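Local coordinates for putative type VI secretion protein (Escherichia coli, PDB 6SKI) that probably hydrolyses phospholipids as a toxic effector of the type VI secretion system, loaded onto the VgrG spike for delivery, at residues V35-G40 / F184-I189. Numbering follows the deposited sequence.
Sequences VTLTIG and FCIAKI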
loop_
_atom_site.group_PDB
_atom_site.type_symbol
_atom_site.label_atom_id
_atom_site.label_comp_id
_atom_site.label_asym_id
_atom_site.label_seq_id
_atom_site.Cartn_x
_atom_site.Cartn_y
_atom_site.Cartn_z
ATOM N N VAL A 35 -9.531 10.817 -27.170
ATOM C CA VAL A 35 -9.866 10.868 -25.751
ATOM C C VAL A 35 -8.633 10.520 -24.928
ATOM O O VAL A 35 -7.930 9.548 -25.222
ATOM C CB VAL A 35 -11.061 9.954 -25.418
ATOM C CG1 VAL A 35 -12.167 10.166 -26.431
ATOM C CG2 VAL A 35 -10.667 8.494 -25.378
ATOM N N THR A 36 -8.322 11.367 -23.953
ATOM C CA THR A 36 -7.272 11.068 -22.988
ATOM C C THR A 36 -7.840 10.162 -21.908
ATOM O O THR A 36 -8.647 10.598 -21.085
ATOM C CB THR A 36 -6.720 12.352 -22.384
ATOM O OG1 THR A 36 -6.632 13.358 -23.400
ATOM C CG2 THR A 36 -5.347 12.112 -21.795
ATOM N N LEU A 37 -7.422 8.906 -21.897
ATOM C CA LEU A 37 -7.908 7.941 -20.925
ATOM C C LEU A 37 -6.891 7.813 -19.803
ATOM O O LEU A 37 -5.734 7.458 -20.044
ATOM C CB LEU A 37 -8.167 6.586 -21.578
ATOM C CG LEU A 37 -8.723 5.502 -20.661
ATOM C CD1 LEU A 37 -10.055 5.917 -20.083
ATOM C CD2 LEU A 37 -8.870 4.225 -21.440
ATOM N N THR A 38 -7.325 8.101 -18.583
ATOM C CA THR A 38 -6.491 7.974 -17.401
ATOM C C THR A 38 -6.930 6.751 -16.614
ATOM O O THR A 38 -8.116 6.599 -16.308
ATOM C CB THR A 38 -6.584 9.220 -16.525
ATOM O OG1 THR A 38 -6.708 10.378 -17.356
ATOM C CG2 THR A 38 -5.349 9.349 -15.667
ATOM N N ILE A 39 -5.980 5.884 -16.290
ATOM C CA ILE A 39 -6.244 4.701 -15.488
ATOM C C ILE A 39 -5.725 4.970 -14.087
ATOM O O ILE A 39 -4.521 5.176 -13.890
ATOM C CB ILE A 39 -5.604 3.444 -16.093
ATOM C CG1 ILE A 39 -5.879 3.385 -17.596
ATOM C CG2 ILE A 39 -6.126 2.203 -15.400
ATOM C CD1 ILE A 39 -5.326 2.158 -18.271
ATOM N N GLY A 40 -6.631 4.978 -13.119
ATOM C CA GLY A 40 -6.250 5.186 -11.742
ATOM C C GLY A 40 -5.781 3.900 -11.111
ATOM O O GLY A 40 -6.570 2.973 -10.918
ATOM N N PHE A 184 -14.520 6.851 -31.065
ATOM C CA PHE A 184 -13.368 7.606 -30.611
ATOM C C PHE A 184 -12.132 6.725 -30.663
ATOM O O PHE A 184 -12.218 5.495 -30.697
ATOM C CB PHE A 184 -13.576 8.130 -29.187
ATOM C CG PHE A 184 -13.906 7.054 -28.192
ATOM C CD1 PHE A 184 -15.218 6.705 -27.946
ATOM C CD2 PHE A 184 -12.905 6.396 -27.501
ATOM C CE1 PHE A 184 -15.523 5.719 -27.039
ATOM C CE2 PHE A 184 -13.207 5.409 -26.591
ATOM C CZ PHE A 184 -14.518 5.071 -26.360
ATOM N N CYS A 185 -10.978 7.375 -30.672
ATOM C CA CYS A 185 -9.694 6.733 -30.474
ATOM C C CYS A 185 -9.092 7.238 -29.171
ATOM O O CYS A 185 -9.208 8.425 -28.843
ATOM C CB CYS A 185 -8.750 7.027 -31.638
ATOM S SG CYS A 185 -7.131 6.266 -31.482
ATOM N N ILE A 186 -8.462 6.339 -28.426
ATOM C CA ILE A 186 -7.768 6.727 -27.205
ATOM C C ILE A 186 -6.449 7.368 -27.615
ATOM O O ILE A 186 -5.522 6.687 -28.053
ATOM C CB ILE A 186 -7.551 5.531 -26.274
ATOM C CG1 ILE A 186 -8.902 4.952 -25.861
ATOM C CG2 ILE A 186 -6.761 5.948 -25.051
ATOM C CD1 ILE A 186 -8.811 3.657 -25.111
ATOM N N ALA A 187 -6.366 8.686 -27.473
ATOM C CA ALA A 187 -5.215 9.440 -27.937
ATOM C C ALA A 187 -4.076 9.447 -26.937
ATOM O O ALA A 187 -2.961 9.843 -27.290
ATOM C CB ALA A 187 -5.621 10.882 -28.244
ATOM N N LYS A 188 -4.333 9.029 -25.703
ATOM C CA LYS A 188 -3.314 9.008 -24.669
ATOM C C LYS A 188 -3.778 8.085 -23.558
ATOM O O LYS A 188 -4.964 8.053 -23.227
ATOM C CB LYS A 188 -3.053 10.412 -24.120
ATOM C CG LYS A 188 -1.716 10.577 -23.440
ATOM C CD LYS A 188 -1.531 12.004 -22.972
ATOM C CE LYS A 188 -0.383 12.116 -21.991
ATOM N NZ LYS A 188 0.107 13.516 -21.884
ATOM N N ILE A 189 -2.843 7.332 -22.996
ATOM C CA ILE A 189 -3.090 6.509 -21.821
ATOM C C ILE A 189 -2.296 7.121 -20.680
ATOM O O ILE A 189 -1.059 7.115 -20.697
ATOM C CB ILE A 189 -2.700 5.044 -22.047
ATOM C CG1 ILE A 189 -3.632 4.392 -23.068
ATOM C CG2 ILE A 189 -2.714 4.285 -20.732
ATOM C CD1 ILE A 189 -4.920 3.881 -22.486
#
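Segments 35-40 and 184-189, parts of strands 22-43 and 184-195, illustrate how a parallel pairing can absorb an extra residue and still keep its bonding. Three backbone hydrogen bonds join them. V35 N donates to C185 O at 2.9 Å, almost straight at the hydrogen (167°) and nearly along the C=O axis, and L37 N reaches K188 O within that carbonyl's plane. Between them A187 N approaches V35 O from above the carbonyl plane, and the bond is more bent, 142° at the hydrogen. This is where a beta bulge shifts the register by one: V35 pairs with I186 but T36 with K188, while A187 has a right-handed helical backbone conformation. CA-H...O contacts from I186 to V35 O and from I189 to L37 O add to the pairing.

Apolar contacts line the face carrying V35, L37, I186 and I189. V35 crosses F184 obliquely, CG1 3.7 Å from F184 CB and CG2 against ring atom CD2. L37, with CG anti to the backbone N (chi1 -178°), crosses I186 so that L37 CD2 touches I186 CD1 at 3.7 Å, and runs alongside I189. Helix 156-178 covers L37 through L172 and F175.

On the other face T36 CG2 rests on K188 CB at 3.7 Å, the two side chains pointing the same way; the extended lysine then carries NZ toward E237, a long, weak ion pair. With strand 121-128 also pairing along 35-40, the contact lies in the largely parallel part of a mixed sheet, consistent with the alpha/beta-hydrolase family. Backbone polar atoms thus pair across the bulge, between an apolar, partly helix-covered face and one whose lysine amine leads away.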